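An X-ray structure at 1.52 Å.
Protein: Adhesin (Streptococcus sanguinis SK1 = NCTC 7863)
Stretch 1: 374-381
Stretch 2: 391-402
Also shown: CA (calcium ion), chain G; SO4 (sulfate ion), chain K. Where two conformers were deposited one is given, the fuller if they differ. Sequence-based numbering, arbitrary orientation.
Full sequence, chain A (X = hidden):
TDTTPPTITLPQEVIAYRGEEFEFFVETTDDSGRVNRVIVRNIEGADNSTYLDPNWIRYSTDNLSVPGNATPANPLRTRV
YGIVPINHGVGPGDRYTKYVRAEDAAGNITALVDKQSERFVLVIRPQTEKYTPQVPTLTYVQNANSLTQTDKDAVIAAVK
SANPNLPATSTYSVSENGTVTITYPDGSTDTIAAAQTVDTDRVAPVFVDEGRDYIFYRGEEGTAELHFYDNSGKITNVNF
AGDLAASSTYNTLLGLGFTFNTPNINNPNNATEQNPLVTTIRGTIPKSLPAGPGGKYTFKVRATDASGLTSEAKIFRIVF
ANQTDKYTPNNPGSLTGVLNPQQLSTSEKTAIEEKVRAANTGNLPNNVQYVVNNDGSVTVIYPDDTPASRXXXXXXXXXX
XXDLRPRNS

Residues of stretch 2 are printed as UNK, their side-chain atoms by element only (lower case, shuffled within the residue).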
# COMPACT_ATOMS: atom_id res chain seq x y z
N ASN A 374 12.57 -57.17 24.53
CA ASN A 374 12.75 -58.10 25.63
C ASN A 374 13.60 -57.50 26.73
O ASN A 374 13.41 -57.88 27.89
CB ASN A 374 13.38 -59.39 25.17
CG ASN A 374 12.41 -60.26 24.46
OD1 ASN A 374 11.22 -60.29 24.77
ND2 ASN A 374 12.91 -61.02 23.50
N ASP A 375 14.50 -56.56 26.40
CA ASP A 375 15.32 -55.88 27.40
C ASP A 375 14.67 -54.61 27.94
O ASP A 375 15.28 -53.90 28.76
CB ASP A 375 16.70 -55.57 26.83
CG ASP A 375 16.68 -54.54 25.68
OD1 ASP A 375 15.62 -54.03 25.32
OD2 ASP A 375 17.75 -54.26 25.12
N GLY A 376 13.46 -54.32 27.52
CA GLY A 376 12.74 -53.19 28.05
C GLY A 376 13.01 -51.87 27.32
O GLY A 376 12.37 -50.87 27.65
N SER A 377 13.99 -51.83 26.42
CA SER A 377 14.07 -50.71 25.51
C SER A 377 12.81 -50.67 24.68
O SER A 377 12.09 -51.66 24.55
CB SER A 377 15.28 -50.85 24.63
OG SER A 377 15.16 -51.92 23.75
N VAL A 378 12.47 -49.47 24.21
CA VAL A 378 11.23 -49.24 23.52
C VAL A 378 11.56 -48.71 22.14
O VAL A 378 12.28 -47.72 22.01
CB VAL A 378 10.32 -48.27 24.27
CG1 VAL A 378 9.01 -48.10 23.43
CG2 VAL A 378 10.00 -48.79 25.61
N THR A 379 11.08 -49.40 21.13
CA THR A 379 11.14 -48.90 19.77
C THR A 379 9.88 -48.11 19.49
O THR A 379 8.79 -48.62 19.67
CB THR A 379 11.23 -50.03 18.77
OG1 THR A 379 12.35 -50.83 19.13
CG2 THR A 379 11.45 -49.48 17.36
N VAL A 380 10.06 -46.87 19.06
CA VAL A 380 8.98 -45.99 18.70
C VAL A 380 8.95 -45.97 17.18
O VAL A 380 9.93 -45.60 16.54
CB VAL A 380 9.23 -44.59 19.25
CG1 VAL A 380 8.15 -43.64 18.88
CG2 VAL A 380 9.40 -44.62 20.77
N ILE A 381 7.81 -46.36 16.61
CA ILE A 381 7.67 -46.44 15.16
C ILE A 381 6.64 -45.43 14.70
O ILE A 381 5.46 -45.50 15.09
CB ILE A 381 7.29 -47.86 14.75
CG1 ILE A 381 8.30 -48.90 15.33
CG2 ILE A 381 7.16 -47.92 13.28
CD1 ILE A 381 7.87 -50.32 15.01
N UNK A 391 11.46 -45.02 10.08
CA UNK A 391 11.17 -43.81 10.82
C UNK A 391 10.85 -44.21 12.24
O UNK A 391 9.70 -44.55 12.56
o UNK A 391 9.82 -41.83 10.78
c UNK A 391 10.01 -43.08 10.17
N UNK A 392 11.88 -44.13 13.08
CA UNK A 392 11.82 -44.76 14.39
C UNK A 392 12.66 -43.98 15.37
O UNK A 392 13.53 -43.18 14.98
n UNK A 392 9.99 -50.97 11.68
c UNK A 392 12.32 -46.21 14.32
c UNK A 392 11.49 -47.07 13.43
c UNK A 392 12.00 -48.54 13.44
n UNK A 392 11.19 -49.23 12.49
n UNK A 392 11.20 -51.24 13.62
c UNK A 392 10.79 -50.48 12.59
N UNK A 393 12.41 -44.23 16.66
CA UNK A 393 13.26 -43.76 17.73
C UNK A 393 13.39 -44.93 18.68
O UNK A 393 12.60 -45.87 18.63
o UNK A 393 12.11 -40.37 17.61
o UNK A 393 14.13 -41.05 17.26
c UNK A 393 12.99 -41.23 17.69
c UNK A 393 12.70 -42.53 18.43
N UNK A 394 14.41 -44.88 19.51
CA UNK A 394 14.63 -45.89 20.54
C UNK A 394 14.67 -45.19 21.88
O UNK A 394 15.35 -44.17 22.04
o UNK A 394 15.86 -47.34 19.07
c UNK A 394 16.10 -47.69 21.49
c UNK A 394 15.92 -46.65 20.31
N UNK A 395 13.92 -45.69 22.84
CA UNK A 395 14.10 -45.25 24.24
C UNK A 395 14.89 -46.38 24.91
O UNK A 395 14.42 -47.47 24.92
c UNK A 395 12.92 -44.61 26.35
c UNK A 395 12.77 -45.03 24.92
c UNK A 395 11.89 -44.08 24.11
c UNK A 395 10.52 -43.97 24.63
N UNK A 396 16.04 -46.07 25.46
CA UNK A 396 16.92 -47.12 26.01
C UNK A 396 16.36 -47.67 27.32
O UNK A 396 15.66 -47.00 27.97
o UNK A 396 18.27 -45.42 26.93
c UNK A 396 18.91 -46.26 24.77
c UNK A 396 18.34 -46.59 26.12
N UNK A 397 16.77 -48.88 27.64
CA UNK A 397 16.31 -49.63 28.82
C UNK A 397 16.75 -48.93 30.11
O UNK A 397 16.00 -48.95 31.00
c UNK A 397 16.80 -51.04 28.74
N UNK A 398 17.79 -48.11 30.10
CA UNK A 398 18.13 -47.33 31.30
C UNK A 398 17.09 -46.23 31.55
O UNK A 398 17.06 -45.72 32.60
c UNK A 398 19.84 -45.90 30.11
o UNK A 398 20.95 -45.38 30.05
c UNK A 398 19.56 -46.81 31.26
o UNK A 398 18.98 -45.69 29.36
N UNK A 399 16.25 -45.89 30.58
CA UNK A 399 15.20 -44.96 30.81
C UNK A 399 13.88 -45.61 31.10
O UNK A 399 12.92 -44.91 31.40
n UNK A 399 19.27 -39.90 28.95
c UNK A 399 15.00 -44.09 29.55
c UNK A 399 18.22 -40.46 29.54
c UNK A 399 16.29 -43.42 29.09
n UNK A 399 17.94 -40.17 30.81
n UNK A 399 17.46 -41.31 28.85
c UNK A 399 16.29 -41.98 29.40
N UNK A 400 13.81 -46.95 31.10
CA UNK A 400 12.51 -47.57 31.28
C UNK A 400 12.46 -48.63 32.35
O UNK A 400 11.41 -48.80 32.98
c UNK A 400 11.91 -47.26 28.83
o UNK A 400 13.04 -49.24 29.65
c UNK A 400 12.06 -48.27 29.99
N UNK A 401 13.57 -49.32 32.58
CA UNK A 401 13.65 -50.53 33.39
C UNK A 401 14.39 -50.24 34.68
O UNK A 401 15.41 -49.52 34.66
c UNK A 401 14.39 -51.62 32.60
c UNK A 401 14.86 -52.73 33.48
c UNK A 401 13.50 -52.19 31.50
N UNK A 402 13.93 -50.84 35.79
CA UNK A 402 14.68 -50.84 37.05
C UNK A 402 14.75 -52.28 37.57
O UNK A 402 13.73 -52.88 37.90
c UNK A 402 14.69 -50.01 39.41
c UNK A 402 16.11 -49.62 39.33
c UNK A 402 14.01 -49.95 38.08
o UNK A 402 16.47 -48.51 38.99
n UNK A 402 16.96 -50.59 39.61
CA CA G . 13.52 -38.73 16.50
S SO4 K . 20.67 -50.09 38.96
O1 SO4 K . 20.11 -51.25 38.34
O2 SO4 K . 21.57 -49.38 38.10
O3 SO4 K . 19.60 -49.23 39.45
O4 SO4 K . 21.37 -50.44 40.20
O HOH W 1 14.82 -49.77 18.55
O HOH W 2 14.50 -36.46 16.83
O HOH W 3 15.70 -38.96 15.48
O HOH W 4 14.53 -38.43 18.59

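Position 391 carries one side-chain carbon and then one oxygen, with no branch. The side chain makes no close contact with stretch 1, and its oxygen is hydrogen-bonded elsewhere in the structure. A two-atom C–O side chain is Ser391.

At position 392 three carbons and a nitrogen lead to a carbon bearing two more nitrogens, a guanidinium. The third carbon of the chain lies 4.1 Å from Thr379 CG2, and Ile381 CD1 sits over one face of the planar group. This is Arg392; the Ile381 CD1 to Arg392 NH1 distance is 3.7 Å.

Position 393 has two carbons, the second carrying two oxygens, which lie 2.4 and 2.5 Å from the calcium ion. Its CB is 4.1 Å from Val380 CB. A carboxylate one carbon from the backbone is Asp393, which binds the metal through both OD1 and OD2; three waters and atoms from elsewhere in the structure complete the site.

Position 394 shows one carbon bearing an oxygen and a carbon. The oxygen shares water 1 with Thr379, whose OG1 is 2.7 Å from that water. The fork with one hydroxyl gives Thr394, and its OG1 is likewise 2.7 Å from the water O.

Four carbons, forked at the first and with one arm two carbons long, occupy position 395. Its CB approaches Val378 CB to 4.1 Å, and the tip of the longer arm comes equally near Val380 CG2. The unequal branches identify Ile395.

Position 396 repeats the fork of one oxygen and one carbon, but CA-to-CB points away from stretch 1. It is Thr396.

A lone carbon marks position 397; this CB is 3.2 Å from Asp375 O and 3.7 Å from Ser377 N. It is Ala397.

Position 398 has two carbons, the second with two oxygens, out of reach of stretch 1. It is Asp398, whose OD1 accepts a 2.5 Å hydrogen bond from Thr396 OG1.

At position 399 three carbons, a nitrogen and a carbon with two nitrogens define Arg399; its end leads away from stretch 1.

Position 400 has a carbon bearing an oxygen and a carbon. The oxygen donates a hydrogen bond to Gly376 O, so this is Thr400, with OG1 to Gly376 O at 2.7 Å.

Position 401, one carbon carrying two carbons, is Val401; CG2 is 3.7 Å from Gly376 CA.

Position 402 has three carbons, the third carrying an oxygen and a nitrogen: Gln402. Its NE2 donates to sulfate O3 at 3.0 Å.

The contact is chiefly an antiparallel strand pairing. Val378 and Ile395 exchange hydrogen bonds (Val378 N to Ile395 O 2.9 Å, Ile395 N to Val378 O 2.7 Å), as do Val380 and Asp393 (N to O 2.8 Å each way). Val378, Val380, Asp393 and Ile395 share one sheet face; Thr379, Ile381, Arg392 and Thr394 share the other. Beyond the ladder, Gly376 leaves room for Val401: an ideal CB there would lie 2.2 Å from Val401 CG2.

Stretch 2 (391-402) SRDTITADRTVQ
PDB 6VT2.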